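Local coordinates for TRAP-T family transporter, DctP (Periplasmic binding) subunit (PDB 4PF8), which binds beta-D-galacturonate and probably delivers it, as the periplasmic solute-binding subunit, to the membrane components of a TRAP transporter, at residues P210-T215 and K222-T227; Y140-A145 and K267-R272; K241-L246 and I253-G258; T99-L104 and T315-L320. All coordinates share one frame; numbering follows the deposited sequence.

Contact 1. Residues P210-T215 and K222-T227; sequences PSYEST and KYYSLT
Two tyrosines, Tyr212 on helix 209-214 and Tyr224 on strand 223-230, carry this contact almost alone, and their rings meet at an angle that is neither a flat stack nor edge-to-face. The centroids lie 4.3 Å apart and the planes are inclined by 31°. Tyr212 brings its CD2-CE2 bond over the Tyr224 ring: CD2 sits above the ring centre, and CE2 comes within 3.5 Å of Tyr224 CG. The side chains run past each other in opposite directions, which leaves the two hydroxyls pointing to different partners. Tyr212 OH is hydrogen-bonded with the carbonyl oxygen of Ala221, just before the strand, and Tyr224 OH with that of Asn207, a residue of the galacturonate pocket. The opposite face of Tyr224 is covered by Leu226 CD2, 3.7 Å above the plane, so this ring is sandwiched between an aromatic and an aliphatic neighbour. Within the helix, Pro210 O accepts from both N and OG of Ser214, which reach it from opposite faces of its carbonyl plane. Dispersion between the rings thus joins helix to strand, while each phenol spends its polar end on a backbone carbonyl and its carbon surface on the other ring.

Contact 2. Residues Y140-A145 and K267-R272; sequences YYDAGA and KLWGER
Trp269 lays one face of its indole against Asp142 and Ala143, in the turn that follows strand 135-141, and the two main side chains, Asp142 and Trp269, cross at about a right angle. Trp269 CG stands anti to its own N (chi1 -176°), which carries the indole off helix 248-282 and over the Asp142-Ala143 backbone. Asp142 CB lies over the five-membered ring, 4.2 Å from its centroid, and Ala143 CA over the six-membered ring at 4.0 Å from its centroid; both are CH-pi contacts. Beside them, near CD2 and CE3, Asp142 O rests 3.5 Å above the same face, offset toward the rim, and it also accepts a hydrogen bond from Gln265 NE2, one turn earlier on the helix. The carboxylate of Asp142 is inclined by 32° to the indole plane, with OD2 3.3 Å from Trp269 CD1. Its other oxygen, OD1, takes the N-H of Gly144 at 2.7 Å on the anti side, out of the carboxylate plane, and so closes an Asx turn; OD2 is paired with Tyr115 OH. Gly144 N approaches Trp269 NE1 obliquely at 3.5 Å. Both carboxylate oxygens are therefore bonded in a buried place, which probably offsets the cost of enclosing the charge and fixes the rotation of the carboxylate beside the indole, with the Ala143 side chain about 5 Å from the bound galacturonate.

Contact 3. Residues K241-L246 and I253-G258; sequences KTFDGL and IVKTAG
The last turn of helix 240-244 and an early turn of helix 248-282 face each other across a tight turn and the first residues of the long helix, with the closest CA atoms, those of Phe243 and Val254, 8.7 Å apart. That separation leaves the meeting to side chains. Gly245 N bonds to Thr242 O at 3.1 Å and Leu246 N to Phe243 O; this brings Leu246 round to the same side as Phe243. Val254 receives both residues. Its CG1 lies at the edge of the Phe243 ring, near the ring plane, 4.2 Å from CE1. The other methyl, CG2, touches Leu246 CD1 at 3.8 Å, the two side chains crossing at about a right angle. The fork explains this division: CG1 is anti to the backbone N (chi1 165°) and CG2 anti to the carbonyl carbon, so each branch addresses one partner. Lys255 extends its chain across the end of the Phe243 ring and sets CE obliquely against CZ at 3.8 Å, so only the end of this solvent-exposed side chain touches the ring. Phe243 also meets Val136 and Met238, and Val254 meets Trp26, Leu138 and Met238. The contact is thus a local packing of two consecutive helices on the five-stranded sheet, at one end of the long helix of this family 7 solute-binding fold.

Contact 4. Residues T99-L104 and T315-L320; sequences TNVVSL and TDLVNL
A 3-10 turn, residues 99-102, comes close to the C-terminal helix 315-322, with the CA atoms of Val101 and Val318 5.7 Å apart. The contact is an apolar packing of this loop in the solute-binding fold against a helix more than two hundred residues later, and it is made by four aliphatic side chains. Val101 projects toward the helix and meets two residues in succession. In the conformer described here (the residue was modelled in two), its CG1 touches Val318 CG2 at 3.6 Å and Leu317 CD2 at 3.7 Å, while its CG2 is 4.0 Å from the same Leu317 methyl; in that conformer Leu317 CD2 lies against both branches of the valine. The two valines slide past each other in opposite directions, whereas Val101 and Leu317 cross at about a right angle. Leu317 has CG anti to the backbone N (chi1 -177°), which carries its branched end across to the turn. Beyond the 3-10 turn the chain straightens and Leu104 also points toward the helix, crossing Val318 at about a right angle. Val318 CG2 thus sits in the notch between Val101 and Leu104, three residues apart in the chain.

Neighbouring parts extend the apolar surface: Leu126 of helix 121-132 touches Leu317, and Tyr307 and Leu308 of helix 301-310 touch Val318. Leu104 also packs on Tyr304 and on Leu173 of helix 172-179. At the Leu104 end of the contact, CD1 reaches both methyls of Val318, 4.0 Å from CG1 and 4.0 Å from CG2.

Overall arrangement
Contacts 1 and 2 touch directly: Glu213 OE1 forms a 2.8 Å salt bridge with Arg272 NH1, and Pro210 CG packs on Trp269 CH2 at 3.5 Å. Both adjoin the galacturonate pocket, contact 1 through Ser211, whose OG makes a weak hydrogen bond with the sugar, and contact 2 through Ala143. Helix 248-282 also serves contact 3, centred 23 Å from contact 2 and, on the other side of the chain's centre, 35 Å from contact 1. Contact 4 touches none of the others; its nearest atoms are about 7 Å from contact 2, 10 Å from contact 1 and 17 Å from contact 3; along the chain it encloses all three.

Contact 1. Residues P210-T215 and K222-T227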
loop_
_atom_site.group_PDB
_atom_site.type_symbol
_atom_site.label_atom_id
_atom_site.label_comp_id
_atom_site.label_asym_id
_atom_site.label_seq_id
_atom_site.Cartn_x
_atom_site.Cartn_y
_atom_site.Cartn_z
ATOM N N PRO A 210 9.145 -4.388 5.763
ATOM C CA PRO A 210 8.459 -5.651 6.072
ATOM C C PRO A 210 8.005 -6.463 4.846
ATOM O O PRO A 210 8.017 -7.693 4.868
ATOM C CB PRO A 210 7.263 -5.184 6.906
ATOM C CG PRO A 210 7.759 -3.919 7.575
ATOM C CD PRO A 210 8.523 -3.248 6.459
ATOM N N SER A 211 7.610 -5.784 3.788
ATOM C CA SER A 211 7.234 -6.485 2.549
ATOM C C SER A 211 8.436 -7.143 1.895
ATOM O O SER A 211 8.373 -8.271 1.471
ATOM C CB SER A 211 6.575 -5.527 1.557
ATOM O OG SER A 211 5.247 -5.191 1.949
ATOM N N TYR A 212 9.528 -6.396 1.805
ATOM C CA TYR A 212 10.789 -6.877 1.216
ATOM C C TYR A 212 11.312 -8.096 1.965
ATOM O O TYR A 212 11.824 -9.043 1.357
ATOM C CB TYR A 212 11.772 -5.701 1.262
ATOM C CG TYR A 212 13.197 -5.944 0.859
ATOM C CD1 TYR A 212 13.530 -6.510 -0.356
ATOM C CD2 TYR A 212 14.231 -5.498 1.674
ATOM C CE1 TYR A 212 14.843 -6.682 -0.714
ATOM C CE2 TYR A 212 15.549 -5.671 1.323
ATOM C CZ TYR A 212 15.845 -6.225 0.133
ATOM O OH TYR A 212 17.179 -6.377 -0.178
ATOM N N GLU A 213 11.179 -8.071 3.290
ATOM C CA GLU A 213 11.609 -9.169 4.150
ATOM C C GLU A 213 10.643 -10.358 4.163
ATOM O O GLU A 213 11.068 -11.497 3.955
ATOM C CB GLU A 213 11.797 -8.641 5.584
ATOM C CG GLU A 213 12.229 -9.690 6.585
ATOM C CD GLU A 213 11.053 -10.250 7.344
ATOM O OE1 GLU A 213 10.218 -9.440 7.821
ATOM O OE2 GLU A 213 10.958 -11.489 7.452
ATOM N N SER A 214 9.353 -10.104 4.406
ATOM C CA SER A 214 8.396 -11.184 4.662
ATOM C C SER A 214 8.187 -12.078 3.450
ATOM O O SER A 214 7.827 -13.243 3.592
ATOM C CB SER A 214 7.057 -10.625 5.151
ATOM O OG SER A 214 6.416 -9.836 4.188
ATOM N N THR A 215 8.420 -11.516 2.268
ATOM C CA THR A 215 8.238 -12.217 0.993
ATOM C C THR A 215 9.492 -12.949 0.547
ATOM O O THR A 215 9.488 -13.618 -0.492
ATOM C CB THR A 215 7.923 -11.240 -0.116
ATOM O OG1 THR A 215 8.992 -10.288 -0.202
ATOM C CG2 THR A 215 6.584 -10.542 0.126
ATOM N N LYS A 222 19.724 -8.395 -3.205
ATOM C CA LYS A 222 20.515 -8.085 -2.020
ATOM C C LYS A 222 20.986 -6.644 -1.888
ATOM O O LYS A 222 21.758 -6.352 -0.970
ATOM C CB LYS A 222 21.720 -9.030 -1.920
ATOM C CG LYS A 222 21.397 -10.526 -2.062
ATOM C CD LYS A 222 20.458 -11.076 -0.983
ATOM C CE LYS A 222 21.134 -11.221 0.385
ATOM N NZ LYS A 222 20.210 -11.815 1.407
ATOM N N TYR A 223 20.532 -5.749 -2.772
ATOM C CA TYR A 223 20.784 -4.316 -2.615
ATOM C C TYR A 223 19.484 -3.614 -2.291
ATOM O O TYR A 223 18.519 -3.750 -3.020
ATOM C CB TYR A 223 21.372 -3.728 -3.889
ATOM C CG TYR A 223 22.680 -4.335 -4.275
ATOM C CD1 TYR A 223 23.835 -3.986 -3.605
ATOM C CD2 TYR A 223 22.762 -5.269 -5.289
ATOM C CE1 TYR A 223 25.055 -4.562 -3.949
ATOM C CE2 TYR A 223 23.985 -5.850 -5.638
ATOM C CZ TYR A 223 25.112 -5.481 -4.956
ATOM O OH TYR A 223 26.329 -6.040 -5.292
ATOM N N TYR A 224 19.457 -2.885 -1.182
ATOM C CA TYR A 224 18.257 -2.134 -0.771
ATOM C C TYR A 224 18.696 -0.687 -0.603
ATOM O O TYR A 224 19.609 -0.393 0.186
ATOM C CB TYR A 224 17.730 -2.687 0.567
ATOM C CG TYR A 224 16.322 -2.275 1.002
ATOM C CD1 TYR A 224 15.339 -2.002 0.079
ATOM C CD2 TYR A 224 15.978 -2.222 2.354
ATOM C CE1 TYR A 224 14.044 -1.680 0.471
ATOM C CE2 TYR A 224 14.701 -1.896 2.746
ATOM C CZ TYR A 224 13.737 -1.621 1.785
ATOM O OH TYR A 224 12.435 -1.285 2.165
ATOM N N SER A 225 18.074 0.195 -1.374
ATOM C CA SER A 225 18.488 1.583 -1.464
ATOM C C SER A 225 17.299 2.426 -0.984
ATOM O O SER A 225 16.235 2.410 -1.596
ATOM C CB SER A 225 18.873 1.930 -2.884
ATOM O OG SER A 225 19.905 1.049 -3.343
ATOM N N LEU A 226 17.503 3.149 0.107
ATOM C CA LEU A 226 16.405 3.773 0.839
ATOM C C LEU A 226 15.946 5.113 0.247
ATOM O O LEU A 226 16.041 6.176 0.885
ATOM C CB LEU A 226 16.745 3.882 2.333
ATOM C CG LEU A 226 17.031 2.545 3.033
ATOM C CD1 LEU A 226 17.524 2.788 4.462
ATOM C CD2 LEU A 226 15.830 1.608 3.025
ATOM N N THR A 227 15.416 5.030 -0.969
ATOM C CA THR A 227 14.868 6.172 -1.671
ATOM C C THR A 227 13.601 6.704 -1.033
ATOM O O THR A 227 13.309 7.880 -1.131
ATOM C CB THR A 227 14.592 5.796 -3.116
ATOM O OG1 THR A 227 13.907 4.539 -3.137
ATOM C CG2 THR A 227 15.905 5.648 -3.891
#

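Contact 2. Residues Y140-A145 and K267-R272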
loop_
_atom_site.group_PDB
_atom_site.type_symbol
_atom_site.label_atom_id
_atom_site.label_comp_id
_atom_site.label_asym_id
_atom_site.label_seq_id
_atom_site.Cartn_x
_atom_site.Cartn_y
_atom_site.Cartn_z
ATOM N N TYR A 140 -7.096 3.897 8.121
ATOM C CA TYR A 140 -5.908 3.870 7.271
ATOM C C TYR A 140 -4.707 3.252 7.988
ATOM O O TYR A 140 -4.168 3.788 8.970
ATOM C CB TYR A 140 -5.602 5.287 6.727
ATOM C CG TYR A 140 -6.716 5.827 5.863
ATOM C CD1 TYR A 140 -7.011 5.232 4.632
ATOM C CD2 TYR A 140 -7.480 6.921 6.268
ATOM C CE1 TYR A 140 -8.049 5.689 3.850
ATOM C CE2 TYR A 140 -8.518 7.400 5.474
ATOM C CZ TYR A 140 -8.794 6.769 4.263
ATOM O OH TYR A 140 -9.827 7.229 3.464
ATOM N N TYR A 141 -4.325 2.084 7.499
ATOM C CA TYR A 141 -3.187 1.321 8.009
ATOM C C TYR A 141 -1.883 1.859 7.429
ATOM O O TYR A 141 -1.847 2.404 6.328
ATOM C CB TYR A 141 -3.330 -0.162 7.637
ATOM C CG TYR A 141 -4.283 -1.026 8.475
ATOM C CD1 TYR A 141 -5.302 -0.480 9.237
ATOM C CD2 TYR A 141 -4.152 -2.406 8.471
ATOM C CE1 TYR A 141 -6.163 -1.311 9.986
ATOM C CE2 TYR A 141 -4.983 -3.222 9.206
ATOM C CZ TYR A 141 -5.984 -2.682 9.956
ATOM O OH TYR A 141 -6.809 -3.520 10.673
ATOM N N ASP A 142 -0.816 1.715 8.203
ATOM C CA ASP A 142 0.527 2.166 7.843
ATOM C C ASP A 142 1.219 1.137 6.963
ATOM O O ASP A 142 1.182 -0.054 7.245
ATOM C CB ASP A 142 1.308 2.328 9.153
ATOM C CG ASP A 142 2.580 3.162 9.031
ATOM O OD1 ASP A 142 3.090 3.421 7.916
ATOM O OD2 ASP A 142 3.083 3.552 10.127
ATOM N N ALA A 143 1.848 1.601 5.893
ATOM C CA ALA A 143 2.709 0.750 5.082
ATOM C C ALA A 143 4.065 1.421 4.870
ATOM O O ALA A 143 4.785 1.122 3.910
ATOM C CB ALA A 143 2.066 0.415 3.759
ATOM N N GLY A 144 4.416 2.304 5.792
ATOM C CA GLY A 144 5.723 2.922 5.747
ATOM C C GLY A 144 6.009 3.558 4.409
ATOM O O GLY A 144 5.125 4.086 3.775
ATOM N N ALA A 145 7.288 3.557 4.021
ATOM C CA ALA A 145 7.730 4.140 2.747
ATOM C C ALA A 145 8.361 3.052 1.901
ATOM O O ALA A 145 8.961 2.128 2.423
ATOM C CB ALA A 145 8.754 5.247 2.989
ATOM N N LYS A 267 0.721 0.472 15.680
ATOM C CA LYS A 267 1.675 0.176 16.746
ATOM C C LYS A 267 2.537 -1.022 16.327
ATOM O O LYS A 267 3.763 -0.988 16.458
ATOM C CB LYS A 267 0.945 -0.061 18.082
ATOM C CG LYS A 267 1.653 -0.969 19.082
ATOM C CD LYS A 267 0.680 -1.425 20.184
ATOM C CE LYS A 267 1.227 -2.612 20.983
ATOM N NZ LYS A 267 0.623 -3.924 20.550
ATOM N N LEU A 268 1.906 -2.043 15.766
ATOM C CA LEU A 268 2.633 -3.222 15.326
ATOM C C LEU A 268 3.563 -2.872 14.182
ATOM O O LEU A 268 4.664 -3.431 14.073
ATOM C CB LEU A 268 1.675 -4.315 14.878
ATOM C CG LEU A 268 0.799 -4.923 15.981
ATOM C CD1 LEU A 268 -0.166 -5.939 15.410
ATOM C CD2 LEU A 268 1.630 -5.554 17.084
ATOM N N TRP A 269 3.123 -1.973 13.308
ATOM C CA TRP A 269 3.943 -1.580 12.153
ATOM C C TRP A 269 5.304 -1.016 12.576
ATOM O O TRP A 269 6.334 -1.434 12.058
ATOM C CB TRP A 269 3.218 -0.564 11.266
ATOM C CG TRP A 269 4.054 -0.279 10.076
ATOM C CD1 TRP A 269 4.895 0.773 9.899
ATOM C CD2 TRP A 269 4.205 -1.117 8.941
ATOM N NE1 TRP A 269 5.559 0.651 8.697
ATOM C CE2 TRP A 269 5.125 -0.489 8.078
ATOM C CE3 TRP A 269 3.627 -2.323 8.559
ATOM C CZ2 TRP A 269 5.510 -1.046 6.870
ATOM C CZ3 TRP A 269 3.975 -2.856 7.333
ATOM C CH2 TRP A 269 4.925 -2.230 6.518
ATOM N N GLY A 270 5.325 -0.091 13.529
ATOM C CA GLY A 270 6.590 0.482 13.980
ATOM C C GLY A 270 7.587 -0.579 14.427
ATOM O O GLY A 270 8.761 -0.598 14.013
ATOM N N GLU A 271 7.096 -1.495 15.255
ATOM C CA GLU A 271 7.896 -2.598 15.770
ATOM C C GLU A 271 8.412 -3.491 14.628
ATOM O O GLU A 271 9.606 -3.825 14.571
ATOM C CB GLU A 271 7.014 -3.352 16.764
ATOM C CG GLU A 271 7.218 -4.810 17.031
ATOM C CD GLU A 271 6.100 -5.312 17.964
ATOM O OE1 GLU A 271 5.486 -6.377 17.715
ATOM O OE2 GLU A 271 5.810 -4.588 18.941
ATOM N N ARG A 272 7.530 -3.853 13.696
ATOM C CA ARG A 272 7.910 -4.702 12.583
ATOM C C ARG A 272 8.871 -4.063 11.590
ATOM O O ARG A 272 9.752 -4.741 11.057
ATOM C CB ARG A 272 6.647 -5.192 11.833
ATOM C CG ARG A 272 6.914 -6.177 10.718
ATOM C CD ARG A 272 7.653 -7.396 11.209
ATOM N NE ARG A 272 7.977 -8.282 10.105
ATOM C CZ ARG A 272 7.231 -9.314 9.725
ATOM N NH1 ARG A 272 7.611 -10.037 8.680
ATOM N NH2 ARG A 272 6.104 -9.601 10.356
#

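Contact 3. Residues K241-L246 and I253-G258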
loop_
_atom_site.group_PDB
_atom_site.type_symbol
_atom_site.label_atom_id
_atom_site.label_comp_id
_atom_site.label_asym_id
_atom_site.label_seq_id
_atom_site.Cartn_x
_atom_site.Cartn_y
_atom_site.Cartn_z
ATOM N N LYS A 241 -22.067 -2.663 0.090
ATOM C CA LYS A 241 -23.226 -3.543 0.074
ATOM C C LYS A 241 -23.348 -4.284 1.401
ATOM O O LYS A 241 -24.432 -4.354 1.992
ATOM C CB LYS A 241 -23.146 -4.525 -1.091
ATOM C CG LYS A 241 -23.301 -3.833 -2.417
ATOM C CD LYS A 241 -22.925 -4.713 -3.563
ATOM C CE LYS A 241 -23.306 -4.063 -4.866
ATOM N NZ LYS A 241 -24.784 -4.002 -4.999
ATOM N N THR A 242 -22.241 -4.836 1.882
ATOM C CA THR A 242 -22.281 -5.561 3.153
ATOM C C THR A 242 -22.587 -4.607 4.301
ATOM O O THR A 242 -23.418 -4.881 5.167
ATOM C CB THR A 242 -20.967 -6.298 3.425
ATOM O OG1 THR A 242 -20.704 -7.208 2.350
ATOM C CG2 THR A 242 -21.048 -7.080 4.741
ATOM N N PHE A 243 -21.928 -3.463 4.295
ATOM C CA PHE A 243 -22.082 -2.503 5.388
ATOM C C PHE A 243 -23.518 -1.976 5.475
ATOM O O PHE A 243 -24.084 -1.853 6.574
ATOM C CB PHE A 243 -21.092 -1.359 5.185
ATOM C CG PHE A 243 -21.068 -0.371 6.303
ATOM C CD1 PHE A 243 -20.316 -0.605 7.444
ATOM C CD2 PHE A 243 -21.807 0.789 6.218
ATOM C CE1 PHE A 243 -20.299 0.316 8.481
ATOM C CE2 PHE A 243 -21.780 1.707 7.242
ATOM C CZ PHE A 243 -21.024 1.467 8.369
ATOM N N ASP A 244 -24.111 -1.686 4.318
ATOM C CA ASP A 244 -25.465 -1.148 4.268
ATOM C C ASP A 244 -26.498 -2.170 4.750
ATOM O O ASP A 244 -27.601 -1.794 5.132
ATOM C CB ASP A 244 -25.810 -0.667 2.853
ATOM C CG ASP A 244 -25.135 0.672 2.500
ATOM O OD1 ASP A 244 -24.706 1.400 3.429
ATOM O OD2 ASP A 244 -25.030 0.992 1.291
ATOM N N GLY A 245 -26.148 -3.450 4.763
ATOM C CA GLY A 245 -27.075 -4.479 5.219
ATOM C C GLY A 245 -27.004 -4.729 6.711
ATOM O O GLY A 245 -27.725 -5.554 7.235
ATOM N N LEU A 246 -26.110 -4.022 7.403
ATOM C CA LEU A 246 -25.959 -4.198 8.846
ATOM C C LEU A 246 -26.934 -3.332 9.622
ATOM O O LEU A 246 -27.333 -2.259 9.168
ATOM C CB LEU A 246 -24.527 -3.851 9.280
ATOM C CG LEU A 246 -23.396 -4.649 8.638
ATOM C CD1 LEU A 246 -22.058 -4.188 9.193
ATOM C CD2 LEU A 246 -23.600 -6.141 8.833
ATOM N N ILE A 253 -20.524 -0.819 15.822
ATOM C CA ILE A 253 -19.553 -1.793 16.288
ATOM C C ILE A 253 -18.423 -1.930 15.258
ATOM O O ILE A 253 -17.247 -1.966 15.616
ATOM C CB ILE A 253 -20.215 -3.162 16.559
ATOM C CG1 ILE A 253 -20.953 -3.127 17.895
ATOM C CG2 ILE A 253 -19.168 -4.273 16.601
ATOM C CD1 ILE A 253 -22.000 -4.229 18.061
ATOM N N VAL A 254 -18.785 -1.990 13.987
ATOM C CA VAL A 254 -17.786 -2.141 12.933
ATOM C C VAL A 254 -16.850 -0.935 12.856
ATOM O O VAL A 254 -15.633 -1.083 12.737
ATOM C CB VAL A 254 -18.478 -2.395 11.574
ATOM C CG1 VAL A 254 -17.505 -2.188 10.396
ATOM C CG2 VAL A 254 -19.050 -3.802 11.553
ATOM N N LYS A 255 -17.408 0.259 12.941
ATOM C CA LYS A 255 -16.596 1.463 12.888
ATOM C C LYS A 255 -15.642 1.539 14.080
ATOM O O LYS A 255 -14.474 1.897 13.911
ATOM C CB LYS A 255 -17.489 2.705 12.788
ATOM C CG LYS A 255 -18.168 2.796 11.426
ATOM C CD LYS A 255 -18.800 4.157 11.161
ATOM C CE LYS A 255 -18.967 4.372 9.659
ATOM N NZ LYS A 255 -20.103 5.280 9.324
ATOM N N THR A 256 -16.121 1.173 15.272
ATOM C CA THR A 256 -15.282 1.214 16.469
ATOM C C THR A 256 -14.167 0.166 16.369
ATOM O O THR A 256 -12.993 0.443 16.656
ATOM C CB THR A 256 -16.111 0.958 17.727
ATOM O OG1 THR A 256 -17.039 2.035 17.906
ATOM C CG2 THR A 256 -15.222 0.870 18.953
ATOM N N ALA A 257 -14.530 -1.032 15.949
ATOM C CA ALA A 257 -13.552 -2.097 15.787
ATOM C C ALA A 257 -12.522 -1.731 14.732
ATOM O O ALA A 257 -11.340 -2.060 14.867
ATOM C CB ALA A 257 -14.256 -3.405 15.400
ATOM N N GLY A 258 -12.955 -1.048 13.683
ATOM C CA GLY A 258 -12.037 -0.616 12.631
ATOM C C GLY A 258 -11.018 0.360 13.172
ATOM O O GLY A 258 -9.817 0.231 12.904
#

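Contact 4. Residues T99-L104 and T315-L320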
loop_
_atom_site.group_PDB
_atom_site.type_symbol
_atom_site.label_atom_id
_atom_site.label_comp_id
_atom_site.label_asym_id
_atom_site.label_seq_id
_atom_site.Cartn_x
_atom_site.Cartn_y
_atom_site.Cartn_z
ATOM N N THR A 99 -7.970 8.403 -5.602
ATOM C CA THR A 99 -6.916 7.849 -4.775
ATOM C C THR A 99 -5.554 7.876 -5.467
ATOM O O THR A 99 -4.572 7.596 -4.827
ATOM C CB THR A 99 -7.200 6.410 -4.293
ATOM O OG1 THR A 99 -7.247 5.515 -5.414
ATOM C CG2 THR A 99 -8.498 6.367 -3.519
ATOM N N ASN A 100 -5.493 8.214 -6.754
ATOM C CA ASN A 100 -4.179 8.304 -7.396
ATOM C C ASN A 100 -3.263 9.296 -6.712
ATOM O O ASN A 100 -2.058 9.152 -6.759
ATOM C CB ASN A 100 -4.294 8.652 -8.881
ATOM C CG ASN A 100 -4.730 7.484 -9.708
ATOM O OD1 ASN A 100 -4.050 6.464 -9.752
ATOM N ND2 ASN A 100 -5.879 7.607 -10.355
ATOM N N VAL A 101 -3.837 10.304 -6.065
ATOM C CA VAL A 101 -3.033 11.363 -5.458
ATOM C C VAL A 101 -2.027 10.862 -4.416
ATOM O O VAL A 101 -0.982 11.467 -4.237
ATOM C CB VAL A 101 -3.920 12.464 -4.831
ATOM C CG1 VAL A 101 -4.823 13.081 -5.890
ATOM C CG2 VAL A 101 -4.738 11.910 -3.661
ATOM N N VAL A 102 -2.329 9.774 -3.715
ATOM C CA VAL A 102 -1.406 9.254 -2.699
ATOM C C VAL A 102 -0.304 8.395 -3.298
ATOM O O VAL A 102 0.660 8.049 -2.615
ATOM C CB VAL A 102 -2.114 8.442 -1.582
ATOM C CG1 VAL A 102 -3.185 9.279 -0.947
ATOM C CG2 VAL A 102 -2.666 7.112 -2.135
ATOM N N SER A 103 -0.427 8.072 -4.579
ATOM C CA SER A 103 0.595 7.309 -5.292
ATOM C C SER A 103 1.592 8.187 -6.046
ATOM O O SER A 103 2.428 7.693 -6.801
ATOM C CB SER A 103 -0.058 6.336 -6.259
ATOM O OG SER A 103 -0.637 5.280 -5.534
ATOM N N LEU A 104 1.494 9.497 -5.848
ATOM C CA LEU A 104 2.461 10.397 -6.458
ATOM C C LEU A 104 3.747 10.351 -5.646
ATOM O O LEU A 104 3.705 10.340 -4.437
ATOM C CB LEU A 104 1.883 11.813 -6.497
ATOM C CG LEU A 104 0.772 12.004 -7.535
ATOM C CD1 LEU A 104 0.051 13.309 -7.295
ATOM C CD2 LEU A 104 1.336 11.977 -8.956
ATOM N N THR A 315 -6.495 18.681 -9.720
ATOM C CA THR A 315 -5.456 19.611 -9.306
ATOM C C THR A 315 -5.651 20.065 -7.871
ATOM O O THR A 315 -4.711 20.042 -7.083
ATOM C CB THR A 315 -5.385 20.848 -10.221
ATOM O OG1 THR A 315 -5.145 20.436 -11.574
ATOM C CG2 THR A 315 -4.251 21.757 -9.776
ATOM N N ASP A 316 -6.876 20.465 -7.525
ATOM C CA ASP A 316 -7.150 20.941 -6.171
ATOM C C ASP A 316 -6.823 19.880 -5.123
ATOM O O ASP A 316 -6.197 20.171 -4.108
ATOM C CB ASP A 316 -8.605 21.404 -6.036
ATOM C CG ASP A 316 -8.863 22.709 -6.761
ATOM O OD1 ASP A 316 -7.874 23.377 -7.138
ATOM O OD2 ASP A 316 -10.042 23.073 -6.950
ATOM N N LEU A 317 -7.229 18.643 -5.374
ATOM C CA LEU A 317 -6.973 17.567 -4.424
ATOM C C LEU A 317 -5.483 17.277 -4.281
ATOM O O LEU A 317 -5.007 17.033 -3.177
ATOM C CB LEU A 317 -7.690 16.290 -4.845
ATOM C CG LEU A 317 -7.521 15.150 -3.839
ATOM C CD1 LEU A 317 -8.124 15.518 -2.509
ATOM C CD2 LEU A 317 -8.121 13.856 -4.351
ATOM N N VAL A 318 -4.749 17.293 -5.390
ATOM C CA VAL A 318 -3.311 17.046 -5.329
ATOM C C VAL A 318 -2.636 18.107 -4.460
ATOM O O VAL A 318 -1.771 17.797 -3.649
ATOM C CB VAL A 318 -2.663 17.027 -6.720
ATOM C CG1 VAL A 318 -1.144 17.015 -6.594
ATOM C CG2 VAL A 318 -3.123 15.811 -7.503
ATOM N N ASN A 319 -3.042 19.361 -4.618
ATOM C CA ASN A 319 -2.440 20.439 -3.832
ATOM C C ASN A 319 -2.800 20.351 -2.352
ATOM O O ASN A 319 -2.000 20.698 -1.479
ATOM C CB ASN A 319 -2.828 21.796 -4.417
ATOM C CG ASN A 319 -2.210 22.023 -5.777
ATOM O OD1 ASN A 319 -1.119 21.532 -6.050
ATOM N ND2 ASN A 319 -2.906 22.757 -6.642
ATOM N N LEU A 320 -4.000 19.863 -2.069
ATOM C CA LEU A 320 -4.380 19.573 -0.701
ATOM C C LEU A 320 -3.322 18.692 -0.018
ATOM O O LEU A 320 -3.028 18.864 1.165
ATOM C CB LEU A 320 -5.752 18.893 -0.687
ATOM C CG LEU A 320 -6.513 18.803 0.629
ATOM C CD1 LEU A 320 -6.699 20.182 1.232
ATOM C CD2 LEU A 320 -7.864 18.141 0.395
#